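Local coordinates for uncharacterized protein (Bacteroides eggerthii, PDB 4FTD) that is of unknown function but joins an immunoglobulin-like domain to a six-bladed beta-propeller and may take part in carbohydrate metabolism, at residues A[216-221]-A[227-232]; A[137-142]-A[188-193]; A[150-155]-A[161-166]; A[243-248]-A[270-275]. One frame throughout, in Å; residues are numbered along the deposited sequence.

Contact 1: A[216-221]-A[227-232]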
loop_
_atom_site.group_PDB
_atom_site.type_symbol
_atom_site.label_atom_id
_atom_site.label_comp_id
_atom_site.label_asym_id
_atom_site.label_seq_id
_atom_site.Cartn_x
_atom_site.Cartn_y
_atom_site.Cartn_z
ATOM N N LYS A 216 18.914 15.331 18.002
ATOM C CA LYS A 216 19.820 14.224 17.803
ATOM C C LYS A 216 19.171 13.144 16.997
ATOM O O LYS A 216 17.942 12.989 17.060
ATOM C CB LYS A 216 20.295 13.718 19.166
ATOM C CG LYS A 216 21.024 14.794 19.970
ATOM C CD LYS A 216 21.458 14.326 21.343
ATOM C CE LYS A 216 22.645 13.415 21.229
ATOM N NZ LYS A 216 22.969 12.880 22.560
ATOM N N ILE A 217 19.984 12.471 16.191
ATOM C CA ILE A 217 19.593 11.322 15.383
ATOM C C ILE A 217 20.554 10.190 15.745
ATOM O O ILE A 217 21.788 10.374 15.786
ATOM C CB ILE A 217 19.649 11.581 13.878
ATOM C CG1 ILE A 217 18.853 12.871 13.529
ATOM C CG2 ILE A 217 19.150 10.398 13.078
ATOM C CD1 ILE A 217 18.956 13.296 12.077
ATOM N N TYR A 218 19.944 9.060 16.035
ATOM C CA TYR A 218 20.616 7.863 16.432
ATOM C C TYR A 218 20.380 6.729 15.424
ATOM O O TYR A 218 19.312 6.655 14.788
ATOM C CB TYR A 218 20.061 7.421 17.767
ATOM C CG TYR A 218 20.230 8.441 18.888
ATOM C CD1 TYR A 218 19.268 9.414 19.111
ATOM C CD2 TYR A 218 21.362 8.411 19.724
ATOM C CE1 TYR A 218 19.375 10.317 20.174
ATOM C CE2 TYR A 218 21.497 9.317 20.777
ATOM C CZ TYR A 218 20.506 10.274 20.991
ATOM O OH TYR A 218 20.598 11.123 22.040
ATOM N N TYR A 219 21.358 5.804 15.382
ATOM C CA TYR A 219 21.397 4.713 14.436
ATOM C C TYR A 219 21.807 3.406 15.104
ATOM O O TYR A 219 22.774 3.381 15.893
ATOM C CB TYR A 219 22.439 5.073 13.352
ATOM C CG TYR A 219 22.752 3.995 12.305
ATOM C CD1 TYR A 219 22.007 3.888 11.136
ATOM C CD2 TYR A 219 23.863 3.176 12.434
ATOM C CE1 TYR A 219 22.320 2.949 10.169
ATOM C CE2 TYR A 219 24.165 2.226 11.473
ATOM C CZ TYR A 219 23.384 2.121 10.342
ATOM O OH TYR A 219 23.664 1.195 9.364
ATOM N N TRP A 220 21.097 2.328 14.763
ATOM C CA TRP A 220 21.434 0.979 15.166
ATOM C C TRP A 220 21.634 0.161 13.910
ATOM O O TRP A 220 20.704 0.029 13.087
ATOM C CB TRP A 220 20.280 0.341 15.963
ATOM C CG TRP A 220 20.184 0.834 17.354
ATOM C CD1 TRP A 220 20.601 0.183 18.489
ATOM C CD2 TRP A 220 19.590 2.052 17.781
ATOM N NE1 TRP A 220 20.356 0.956 19.593
ATOM C CE2 TRP A 220 19.711 2.103 19.188
ATOM C CE3 TRP A 220 18.993 3.134 17.110
ATOM C CZ2 TRP A 220 19.241 3.178 19.932
ATOM C CZ3 TRP A 220 18.517 4.194 17.863
ATOM C CH2 TRP A 220 18.646 4.209 19.248
ATOM N N GLU A 221 22.829 -0.378 13.749
ATOM C CA GLU A 221 23.160 -1.201 12.579
ATOM C C GLU A 221 22.271 -2.435 12.523
ATOM O O GLU A 221 21.711 -2.779 11.484
ATOM C CB GLU A 221 24.642 -1.624 12.669
ATOM C CG GLU A 221 25.169 -2.493 11.532
ATOM C CD GLU A 221 25.401 -1.750 10.226
ATOM O OE1 GLU A 221 25.756 -0.537 10.232
ATOM O OE2 GLU A 221 25.255 -2.403 9.168
ATOM N N PRO A 227 23.985 1.847 20.197
ATOM C CA PRO A 227 23.485 2.985 19.472
ATOM C C PRO A 227 24.674 3.853 18.963
ATOM O O PRO A 227 25.671 3.925 19.649
ATOM C CB PRO A 227 22.710 3.754 20.553
ATOM C CG PRO A 227 23.417 3.418 21.834
ATOM C CD PRO A 227 23.762 1.979 21.653
ATOM N N GLU A 228 24.536 4.515 17.819
ATOM C CA GLU A 228 25.506 5.499 17.349
ATOM C C GLU A 228 24.799 6.833 17.187
ATOM O O GLU A 228 23.743 6.891 16.575
ATOM C CB GLU A 228 26.090 5.072 16.005
ATOM C CG GLU A 228 26.818 3.743 16.062
ATOM C CD GLU A 228 27.274 3.248 14.691
ATOM O OE1 GLU A 228 28.060 3.997 14.060
ATOM O OE2 GLU A 228 26.860 2.121 14.257
ATOM N N VAL A 229 25.364 7.896 17.749
ATOM C CA VAL A 229 24.846 9.232 17.495
ATOM C C VAL A 229 25.394 9.603 16.110
ATOM O O VAL A 229 26.602 9.633 15.930
ATOM C CB VAL A 229 25.317 10.261 18.522
ATOM C CG1 VAL A 229 24.508 11.528 18.330
ATOM C CG2 VAL A 229 25.238 9.683 19.947
ATOM N N ILE A 230 24.504 9.850 15.159
ATOM C CA ILE A 230 24.888 10.281 13.801
ATOM C C ILE A 230 24.605 11.757 13.530
ATOM O O ILE A 230 25.090 12.288 12.553
ATOM C CB ILE A 230 24.315 9.346 12.678
ATOM C CG1 ILE A 230 22.790 9.362 12.596
ATOM C CG2 ILE A 230 24.845 7.938 12.894
ATOM C CD1 ILE A 230 22.216 8.683 11.350
ATOM N N ALA A 231 23.849 12.425 14.400
ATOM C CA ALA A 231 23.650 13.881 14.303
ATOM C C ALA A 231 23.342 14.439 15.646
ATOM O O ALA A 231 22.689 13.779 16.488
ATOM C CB ALA A 231 22.518 14.226 13.352
ATOM N N ASN A 232 23.798 15.659 15.846
ATOM C CA ASN A 232 23.524 16.467 17.015
ATOM C C ASN A 232 23.415 17.918 16.513
ATOM O O ASN A 232 24.362 18.677 16.540
ATOM C CB ASN A 232 24.581 16.208 18.109
ATOM C CG ASN A 232 24.191 16.809 19.439
ATOM O OD1 ASN A 232 23.330 17.649 19.492
ATOM N ND2 ASN A 232 24.864 16.418 20.487
HETATM O O HOH W 1 24.859 0.703 15.449
HETATM O O HOH W 2 27.592 0.646 12.013
#
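Strands 216-220 and 228-232 pair as an antiparallel beta hairpin at the outer edge of a four-stranded sheet, with 228-233 outermost and 201-207 on the inner flank. Two hydrogen-bonded pairs give the register. Tyr219 and Glu228 exchange two backbone bonds, Tyr219 N to Glu228 O being 2.9 Å. In the second pair Ile217 N donates to Ala231 O at 3.0 Å, but Ile217 O accepts from both Ile230 N at 2.8 Å and Ala231 N at 3.2 Å, so the outer strand carries one extra residue. Ile230 CG1 fits against Ile217 CG2 at 3.8 Å; chi1 (65°) sets it between the backbone N and the carbonyl carbon. On the same face the Glu228 carboxylate runs alongside the Tyr219 ring, OE2 at the ring edge and 3.7 Å from CD2, with the two planes 87° apart; Glu228 OE1 forms a salt bridge with Lys280. A water joins Glu228 OE2 to Glu221 OE1, which also accepts from Tyr219 OH. On the other face Val229 CG2 touches Tyr218 CE2 at 3.8 Å, and Lys216 lies beside Asn232 while its NZ bonds Tyr218 OH and Lys186 O. Near the turn Pro227 makes a CH-pi contact, CA 4.0 Å from the centroid of the Trp220 five-membered ring, CB over the rim near CZ2. A classic beta bulge in such an outer hairpin fits a propeller blade.

Contact 2: A[137-142]-A[188-193]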
loop_
_atom_site.group_PDB
_atom_site.type_symbol
_atom_site.label_atom_id
_atom_site.label_comp_id
_atom_site.label_asym_id
_atom_site.label_seq_id
_atom_site.Cartn_x
_atom_site.Cartn_y
_atom_site.Cartn_z
ATOM N N TYR A 137 2.640 8.789 24.973
ATOM C CA TYR A 137 4.093 8.558 25.161
ATOM C C TYR A 137 4.719 7.729 24.043
ATOM O O TYR A 137 5.913 7.585 23.993
ATOM C CB TYR A 137 4.389 7.977 26.562
ATOM C CG TYR A 137 4.381 9.086 27.575
ATOM C CD1 TYR A 137 3.181 9.652 27.975
ATOM C CD2 TYR A 137 5.557 9.624 28.072
ATOM C CE1 TYR A 137 3.147 10.697 28.889
ATOM C CE2 TYR A 137 5.542 10.683 28.980
ATOM C CZ TYR A 137 4.329 11.228 29.368
ATOM O OH TYR A 137 4.258 12.255 30.295
ATOM N N THR A 138 3.908 7.206 23.137
ATOM C CA THR A 138 4.415 6.541 21.926
ATOM C C THR A 138 3.693 7.183 20.758
ATOM O O THR A 138 2.476 7.116 20.675
ATOM C CB THR A 138 4.077 5.019 21.903
ATOM O OG1 THR A 138 4.682 4.359 23.005
ATOM C CG2 THR A 138 4.546 4.377 20.584
ATOM N N ARG A 139 4.446 7.813 19.872
ATOM C CA ARG A 139 3.887 8.574 18.724
ATOM C C ARG A 139 4.353 8.071 17.379
ATOM O O ARG A 139 4.018 8.622 16.328
ATOM C CB ARG A 139 4.252 10.043 18.878
ATOM C CG ARG A 139 3.689 10.618 20.145
ATOM C CD ARG A 139 3.909 12.115 20.265
ATOM N NE ARG A 139 3.408 12.526 21.592
ATOM C CZ ARG A 139 3.300 13.792 21.989
ATOM N NH1 ARG A 139 3.616 14.771 21.184
ATOM N NH2 ARG A 139 2.885 14.082 23.203
ATOM N N CYS A 140 5.085 6.966 17.384
ATOM C CA CYS A 140 5.629 6.438 16.167
ATOM C C CYS A 140 5.901 4.949 16.224
ATOM O O CYS A 140 6.435 4.455 17.200
ATOM C CB CYS A 140 6.946 7.114 15.884
ATOM S SG CYS A 140 7.696 6.849 14.246
ATOM N N ALA A 141 5.586 4.290 15.123
ATOM C CA ALA A 141 5.910 2.903 14.860
ATOM C C ALA A 141 6.261 2.778 13.379
ATOM O O ALA A 141 5.820 3.574 12.555
ATOM C CB ALA A 141 4.724 1.965 15.270
ATOM N N SER A 142 7.107 1.810 13.044
ATOM C CA SER A 142 7.543 1.571 11.694
ATOM C C SER A 142 7.644 0.034 11.472
ATOM O O SER A 142 7.651 -0.723 12.420
ATOM C CB SER A 142 8.885 2.276 11.452
ATOM O OG SER A 142 9.378 2.085 10.125
ATOM N N GLY A 188 17.559 16.562 24.428
ATOM C CA GLY A 188 16.383 17.057 23.781
ATOM C C GLY A 188 15.258 17.093 24.791
ATOM O O GLY A 188 15.374 16.556 25.859
ATOM N N THR A 189 14.196 17.820 24.476
ATOM C CA THR A 189 12.973 17.828 25.288
ATOM C C THR A 189 12.388 16.423 25.452
ATOM O O THR A 189 11.937 16.051 26.548
ATOM C CB THR A 189 11.957 18.814 24.670
ATOM O OG1 THR A 189 12.609 20.077 24.561
ATOM C CG2 THR A 189 10.664 18.930 25.519
ATOM N N TYR A 190 12.393 15.627 24.384
ATOM C CA TYR A 190 12.182 14.179 24.501
ATOM C C TYR A 190 13.428 13.521 23.990
ATOM O O TYR A 190 14.038 13.958 22.995
ATOM C CB TYR A 190 10.991 13.602 23.707
ATOM C CG TYR A 190 9.618 14.247 23.890
ATOM C CD1 TYR A 190 9.282 14.975 25.005
ATOM C CD2 TYR A 190 8.591 14.009 22.936
ATOM C CE1 TYR A 190 8.010 15.540 25.155
ATOM C CE2 TYR A 190 7.317 14.567 23.084
ATOM C CZ TYR A 190 7.031 15.337 24.206
ATOM O OH TYR A 190 5.781 15.941 24.377
ATOM N N ASP A 191 13.846 12.470 24.656
ATOM C CA ASP A 191 15.058 11.753 24.224
ATOM C C ASP A 191 14.888 11.125 22.826
ATOM O O ASP A 191 15.831 10.911 22.122
ATOM C CB ASP A 191 15.345 10.634 25.189
ATOM C CG ASP A 191 15.809 11.124 26.575
ATOM O OD1 ASP A 191 16.325 12.240 26.711
ATOM O OD2 ASP A 191 15.644 10.324 27.509
ATOM N N TYR A 192 13.676 10.669 22.541
ATOM C CA TYR A 192 13.286 10.119 21.251
ATOM C C TYR A 192 11.768 10.333 21.084
ATOM O O TYR A 192 11.020 10.472 22.054
ATOM C CB TYR A 192 13.701 8.681 21.050
ATOM C CG TYR A 192 13.745 7.905 22.342
ATOM C CD1 TYR A 192 12.573 7.440 22.916
ATOM C CD2 TYR A 192 14.944 7.679 22.991
ATOM C CE1 TYR A 192 12.590 6.801 24.139
ATOM C CE2 TYR A 192 14.979 6.998 24.229
ATOM C CZ TYR A 192 13.795 6.582 24.773
ATOM O OH TYR A 192 13.732 5.935 25.939
ATOM N N ASN A 193 11.361 10.343 19.831
ATOM C CA ASN A 193 9.999 10.629 19.441
ATOM C C ASN A 193 9.655 9.974 18.134
ATOM O O ASN A 193 8.823 9.084 18.116
ATOM C CB ASN A 193 9.772 12.124 19.398
ATOM C CG ASN A 193 8.283 12.502 19.326
ATOM O OD1 ASN A 193 7.487 11.944 20.075
ATOM N ND2 ASN A 193 7.907 13.461 18.455
HETATM O O HOH W 3 6.632 10.176 21.978
HETATM O O HOH W 4 7.239 8.205 20.156
HETATM O O HOH W 5 5.110 14.730 18.360
#
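Arg139 meets Asn193 and Tyr190 where strand 138-143 of one four-stranded propeller sheet faces the start of strand 190-198 of the next, a junction between blades. Direct contact is modest, burying 180 Å² in total. The arginine comes in chain-first: its CD lies 3.6 Å from Asn193 OD1, with CB and CG slightly farther from the same oxygen. Its head crosses Tyr190 at about a right angle, the guanidinium and ring planes 85° apart. Tyr190 CE2 stands over one face of the guanidinium, whereas NH1 sits at the edge of the phenol ring, and NH2 to Tyr190 OH measures 3.6 Å. This is a perpendicular approach rather than a stack. Cys140 CB touches the backbone O of Asn193 at 3.5 Å.

Around this shell, waters supply the polar links. One accepts from Arg139 N at 2.8 Å and lies 2.7 Å from Asn193 O; another accepts from both Arg139 NH1 and Asn193 ND2. A third lies 2.7 Å from Asn193 OD1, probably donating, with a weak link to Tyr137 O. The arginine chain is straight from CG to NE (chi2 -174°, chi3 -176°), which carries the guanidinium past the amide to the tyrosine. Further out, Arg153 makes a cation-pi contact with the Tyr190 ring, Asn193 ND2 is held by Gly246 O, and Arg139 NE donates to Asn136 O.

Contact 3: A[150-155]-A[161-166]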
loop_
_atom_site.group_PDB
_atom_site.type_symbol
_atom_site.label_atom_id
_atom_site.label_comp_id
_atom_site.label_asym_id
_atom_site.label_seq_id
_atom_site.Cartn_x
_atom_site.Cartn_y
_atom_site.Cartn_z
ATOM N N VAL A 150 8.546 0.113 17.751
ATOM C CA VAL A 150 7.646 0.903 18.561
ATOM C C VAL A 150 8.505 1.905 19.323
ATOM O O VAL A 150 9.404 1.500 20.054
ATOM C CB VAL A 150 6.852 0.049 19.542
ATOM C CG1 VAL A 150 5.940 0.976 20.328
ATOM C CG2 VAL A 150 6.096 -1.030 18.762
ATOM N N VAL A 151 8.303 3.218 19.069
ATOM C CA VAL A 151 9.192 4.239 19.648
ATOM C C VAL A 151 8.502 4.700 20.930
ATOM O O VAL A 151 7.958 5.784 21.025
ATOM C CB VAL A 151 9.509 5.408 18.687
ATOM C CG1 VAL A 151 10.534 6.351 19.334
ATOM C CG2 VAL A 151 9.979 4.862 17.350
ATOM N N SER A 152 8.531 3.825 21.923
ATOM C CA SER A 152 7.885 4.113 23.179
ATOM C C SER A 152 8.811 4.849 24.160
ATOM O O SER A 152 9.954 4.500 24.319
ATOM C CB SER A 152 7.386 2.818 23.841
ATOM O OG SER A 152 8.426 1.876 23.939
ATOM N N ARG A 153 8.301 5.937 24.721
ATOM C CA ARG A 153 8.966 6.611 25.817
ATOM C C ARG A 153 8.370 5.951 27.083
ATOM O O ARG A 153 7.185 5.659 27.132
ATOM C CB ARG A 153 8.657 8.100 25.820
ATOM C CG ARG A 153 9.426 8.882 24.754
ATOM C CD ARG A 153 9.176 10.364 24.965
ATOM N NE ARG A 153 7.838 10.661 24.469
ATOM C CZ ARG A 153 6.946 11.491 25.025
ATOM N NH1 ARG A 153 7.172 12.121 26.171
ATOM N NH2 ARG A 153 5.767 11.647 24.437
ATOM N N PRO A 154 9.210 5.705 28.084
ATOM C CA PRO A 154 8.760 4.929 29.227
ATOM C C PRO A 154 7.735 5.660 30.106
ATOM O O PRO A 154 7.972 6.763 30.523
ATOM C CB PRO A 154 10.033 4.651 30.004
ATOM C CG PRO A 154 11.057 5.617 29.497
ATOM C CD PRO A 154 10.649 5.996 28.117
ATOM N N THR A 155 6.646 5.000 30.443
ATOM C CA THR A 155 5.616 5.632 31.249
ATOM C C THR A 155 4.817 4.567 31.966
ATOM O O THR A 155 4.890 3.382 31.604
ATOM C CB THR A 155 4.731 6.596 30.375
ATOM O OG1 THR A 155 3.977 7.371 31.260
ATOM C CG2 THR A 155 3.770 5.884 29.445
ATOM N N THR A 161 11.033 1.252 26.937
ATOM C CA THR A 161 11.885 2.083 26.042
ATOM C C THR A 161 11.704 1.516 24.609
ATOM O O THR A 161 11.016 0.518 24.392
ATOM C CB THR A 161 13.324 2.088 26.568
ATOM O OG1 THR A 161 13.746 0.745 26.691
ATOM C CG2 THR A 161 13.454 2.799 27.975
ATOM N N PRO A 162 12.262 2.197 23.585
ATOM C CA PRO A 162 12.006 1.777 22.203
ATOM C C PRO A 162 12.410 0.332 21.908
ATOM O O PRO A 162 13.447 -0.152 22.397
ATOM C CB PRO A 162 12.827 2.783 21.382
ATOM C CG PRO A 162 12.851 4.017 22.270
ATOM C CD PRO A 162 12.985 3.459 23.671
ATOM N N HIS A 163 11.558 -0.361 21.165
ATOM C CA HIS A 163 11.724 -1.753 20.979
ATOM C C HIS A 163 11.189 -2.252 19.655
ATOM O O HIS A 163 10.462 -1.574 18.982
ATOM C CB HIS A 163 11.054 -2.519 22.131
ATOM C CG HIS A 163 9.595 -2.225 22.297
ATOM N ND1 HIS A 163 9.148 -1.063 22.904
ATOM C CD2 HIS A 163 8.480 -2.959 21.988
ATOM C CE1 HIS A 163 7.814 -1.112 22.975
ATOM N NE2 HIS A 163 7.381 -2.231 22.397
ATOM N N LEU A 164 11.651 -3.440 19.303
ATOM C CA LEU A 164 11.203 -4.182 18.134
ATOM C C LEU A 164 10.304 -5.345 18.565
ATOM O O LEU A 164 10.417 -5.864 19.672
ATOM C CB LEU A 164 12.406 -4.702 17.350
ATOM C CG LEU A 164 13.426 -3.684 16.854
ATOM C CD1 LEU A 164 14.624 -4.405 16.243
ATOM C CD2 LEU A 164 12.818 -2.729 15.865
ATOM N N LEU A 165 9.405 -5.717 17.674
ATOM C CA LEU A 165 8.537 -6.862 17.809
ATOM C C LEU A 165 8.754 -7.649 16.514
ATOM O O LEU A 165 8.632 -7.120 15.426
ATOM C CB LEU A 165 7.111 -6.371 17.923
ATOM C CG LEU A 165 6.693 -5.456 19.093
ATOM C CD1 LEU A 165 5.316 -4.861 18.851
ATOM C CD2 LEU A 165 6.676 -6.251 20.405
ATOM N N LYS A 166 9.120 -8.897 16.630
ATOM C CA LYS A 166 9.331 -9.728 15.457
ATOM C C LYS A 166 7.942 -10.010 14.836
ATOM O O LYS A 166 6.992 -10.420 15.523
ATOM C CB LYS A 166 10.036 -11.018 15.894
ATOM C CG LYS A 166 11.169 -11.466 14.990
ATOM C CD LYS A 166 11.651 -12.889 15.268
ATOM C CE LYS A 166 11.972 -13.200 16.726
ATOM N NZ LYS A 166 13.010 -12.312 17.319
#
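Val150 opens the contact with paired backbone bonds to His163: its N donates to His163 O at 2.8 Å, almost straight at 176°, and its O accepts from His163 N at 3.1 Å. The Val150 and His163 side chains project from the same face of the sheet. Val150 CB lies over the imidazole, 3.9 Å from the ring centroid and 23° off the normal, a CH-pi contact displaced toward the rim. Its CG2 reaches Leu165 CD1 at 3.9 Å, two residues farther along the partner strand. Pro162 CA also points a C-H at Val150 O.

Val151 turns its side chain away and is the centre of an inverse gamma turn, closed by a weak bond from Ser152 N to Val150 O. This is the loop end of the antiparallel hairpin between the second and third strands of a four-stranded sheet, consistent with a propeller blade.

Ser152 follows with OG at the edge of the His163 ring, near its plane, 3.2 Å from ND1; the same OG is 3.0 Å from Thr161 O. His163 chi1 (57°) folds CG between its backbone N and carbonyl carbon, which brings ND1 back to donate to Thr161 O at 2.9 Å. The other ring nitrogen, NE2, bonds Tyr130 OH, so both sides of the imidazole are tied and its rotation is fixed. Ser152 O lies against Pro162 CD. Beyond Arg153, Pro154 CG brushes Thr161 CG2 at 4.0 Å, and Tyr192 from strand 190-198 touches both residues.

Contact 4: A[243-248]-A[270-275]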
loop_
_atom_site.group_PDB
_atom_site.type_symbol
_atom_site.label_atom_id
_atom_site.label_comp_id
_atom_site.label_asym_id
_atom_site.label_seq_id
_atom_site.Cartn_x
_atom_site.Cartn_y
_atom_site.Cartn_z
ATOM N N ASN A 243 11.302 27.031 15.944
ATOM C CA ASN A 243 11.574 26.770 17.353
ATOM C C ASN A 243 11.720 25.339 17.742
ATOM O O ASN A 243 12.687 24.971 18.422
ATOM C CB ASN A 243 10.500 27.422 18.238
ATOM C CG ASN A 243 10.646 28.917 18.266
ATOM O OD1 ASN A 243 11.753 29.419 18.418
ATOM N ND2 ASN A 243 9.542 29.642 18.085
ATOM N N ARG A 244 10.742 24.541 17.337
ATOM C CA ARG A 244 10.645 23.165 17.801
ATOM C C ARG A 244 10.608 22.165 16.646
ATOM O O ARG A 244 9.763 22.306 15.761
ATOM C CB ARG A 244 9.424 23.057 18.704
ATOM C CG ARG A 244 8.968 21.630 18.985
ATOM C CD ARG A 244 7.938 21.632 20.118
ATOM N NE ARG A 244 7.148 20.407 20.107
ATOM C CZ ARG A 244 6.555 19.873 21.184
ATOM N NH1 ARG A 244 6.614 20.461 22.376
ATOM N NH2 ARG A 244 5.848 18.784 21.058
ATOM N N HIS A 245 11.500 21.153 16.670
ATOM C CA HIS A 245 11.591 20.097 15.622
ATOM C C HIS A 245 11.585 18.720 16.209
ATOM O O HIS A 245 12.023 18.528 17.338
ATOM C CB HIS A 245 12.868 20.273 14.845
ATOM C CG HIS A 245 12.940 21.595 14.167
ATOM N ND1 HIS A 245 13.444 22.724 14.795
ATOM C CD2 HIS A 245 12.542 21.977 12.928
ATOM C CE1 HIS A 245 13.369 23.734 13.945
ATOM N NE2 HIS A 245 12.816 23.313 12.815
ATOM N N GLY A 246 11.070 17.767 15.449
ATOM C CA GLY A 246 11.020 16.380 15.898
ATOM C C GLY A 246 9.645 15.862 16.191
ATOM O O GLY A 246 9.507 14.713 16.575
ATOM N N ASP A 247 8.607 16.691 16.060
ATOM C CA ASP A 247 7.262 16.172 16.234
ATOM C C ASP A 247 6.872 15.156 15.157
ATOM O O ASP A 247 6.082 14.304 15.419
ATOM C CB ASP A 247 6.229 17.307 16.164
ATOM C CG ASP A 247 6.184 18.103 17.459
ATOM O OD1 ASP A 247 5.819 17.482 18.491
ATOM O OD2 ASP A 247 6.462 19.313 17.444
ATOM N N ASN A 248 7.407 15.358 13.953
ATOM C CA ASN A 248 7.168 14.548 12.763
ATOM C C ASN A 248 8.532 14.281 12.137
ATOM O O ASN A 248 9.492 14.948 12.467
ATOM C CB ASN A 248 6.208 15.220 11.760
ATOM C CG ASN A 248 6.702 16.560 11.262
ATOM O OD1 ASN A 248 7.668 16.615 10.473
ATOM N ND2 ASN A 248 6.038 17.660 11.694
ATOM N N GLU A 270 8.144 25.657 8.432
ATOM C CA GLU A 270 9.169 25.111 7.559
ATOM C C GLU A 270 9.396 23.649 7.782
ATOM O O GLU A 270 8.844 23.064 8.698
ATOM C CB GLU A 270 10.508 25.881 7.798
ATOM C CG GLU A 270 10.957 26.120 9.272
ATOM C CD GLU A 270 11.729 24.965 9.929
ATOM O OE1 GLU A 270 11.907 23.915 9.288
ATOM O OE2 GLU A 270 12.188 25.093 11.107
ATOM N N PHE A 271 10.242 23.088 6.926
ATOM C CA PHE A 271 10.869 21.796 7.096
ATOM C C PHE A 271 12.372 21.998 7.084
ATOM O O PHE A 271 12.881 22.793 6.322
ATOM C CB PHE A 271 10.545 20.870 5.932
ATOM C CG PHE A 271 9.187 20.256 5.987
ATOM C CD1 PHE A 271 8.135 20.827 5.322
ATOM C CD2 PHE A 271 8.971 19.093 6.688
ATOM C CE1 PHE A 271 6.890 20.264 5.366
ATOM C CE2 PHE A 271 7.728 18.523 6.734
ATOM C CZ PHE A 271 6.684 19.106 6.068
ATOM N N LEU A 272 13.067 21.261 7.928
ATOM C CA LEU A 272 14.510 21.052 7.835
ATOM C C LEU A 272 14.663 19.833 6.947
ATOM O O LEU A 272 14.104 18.804 7.236
ATOM C CB LEU A 272 15.131 20.753 9.204
ATOM C CG LEU A 272 14.974 21.903 10.217
ATOM C CD1 LEU A 272 15.725 21.576 11.511
ATOM C CD2 LEU A 272 15.412 23.263 9.639
ATOM N N LYS A 273 15.349 19.990 5.821
ATOM C CA LYS A 273 15.719 18.890 4.921
ATOM C C LYS A 273 17.163 18.485 5.268
ATOM O O LYS A 273 18.101 19.186 4.936
ATOM C CB LYS A 273 15.627 19.319 3.444
ATOM C CG LYS A 273 16.006 18.191 2.508
ATOM C CD LYS A 273 15.638 18.430 1.060
ATOM C CE LYS A 273 16.633 19.341 0.371
ATOM N NZ LYS A 273 16.651 19.030 -1.072
ATOM N N VAL A 274 17.328 17.341 5.898
ATOM C CA VAL A 274 18.632 16.885 6.441
ATOM C C VAL A 274 19.227 15.798 5.539
ATOM O O VAL A 274 18.669 14.727 5.447
ATOM C CB VAL A 274 18.443 16.356 7.851
ATOM C CG1 VAL A 274 19.776 15.888 8.457
ATOM C CG2 VAL A 274 17.827 17.445 8.743
ATOM N N PRO A 275 20.341 16.082 4.835
ATOM C CA PRO A 275 20.861 15.024 3.944
ATOM C C PRO A 275 21.601 13.926 4.690
ATOM O O PRO A 275 22.262 14.197 5.690
ATOM C CB PRO A 275 21.853 15.758 3.022
ATOM C CG PRO A 275 21.586 17.217 3.254
ATOM C CD PRO A 275 21.100 17.332 4.680
#
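Leu272 lays its CD1 methyl over one face of the His245 imidazole, 3.7 Å from the ring centroid and 18° off the normal, shifted toward the rim so that CD2 of the ring is the nearest atom at 3.5 Å. The edge of the same ring is used by Glu270. His245 NE2 donates to Glu270 OE2 at 2.5 Å, shorter than usual, so the exact length is doubtful; the N-H...O angle is 161°. OE2 is met on the syn side, slightly out of its carboxylate plane, and lies close to the imidazole plane.

Chi1 sets Glu270 CG between its backbone N and carbonyl carbon, and the bend at chi2 (84°) swings the carboxylate forward along the strand, toward Leu272 and the His245 ring edge. Gly242 N, earlier in the same loop, also bonds OE2, so this buried oxygen has two donors. The pair ties the 243-248 loop, which leads into strand 250-253, to the third strand of the same four-stranded antiparallel sheet, in keeping with a blade of the propeller.

Within the loop, Arg244 grips Asp247 side-on, NE to OD2 at 3.0 Å and NH2 to OD1 at 2.9 Å, a salt bridge that spans His245 and Gly246. Farther along, Asn248 OD1 approaches Phe271 CE2 at 4.2 Å and accepts from Gly264 N, while its ND2 donates to Met298 O; Phe271 meets Trp313 with rings nearly perpendicular.

In the fold
Contacts 2 and 3 are the closest pair by centres, about 9 Å apart: strands 138-143 and 147-152 are neighbours in one sheet, and Cys140 O lies 2.9 Å from Val151 N, a probable hydrogen bond. Contact 3 is nested inside the loop that contact 2 closes. Contact 2 also reaches the sheet of contact 1, whose centre is about 14 Å away, where Tyr218 CE1 packs on Asp191 O. Toward contact 4, also about 14 Å away between centres, the tie is the Asn193-Gly246 link. Contact 2 thus touches contact 3 within its own sheet and contacts 1 and 4 beyond it, whereas contacts 3 and 4 lie about 22 Å apart between centres.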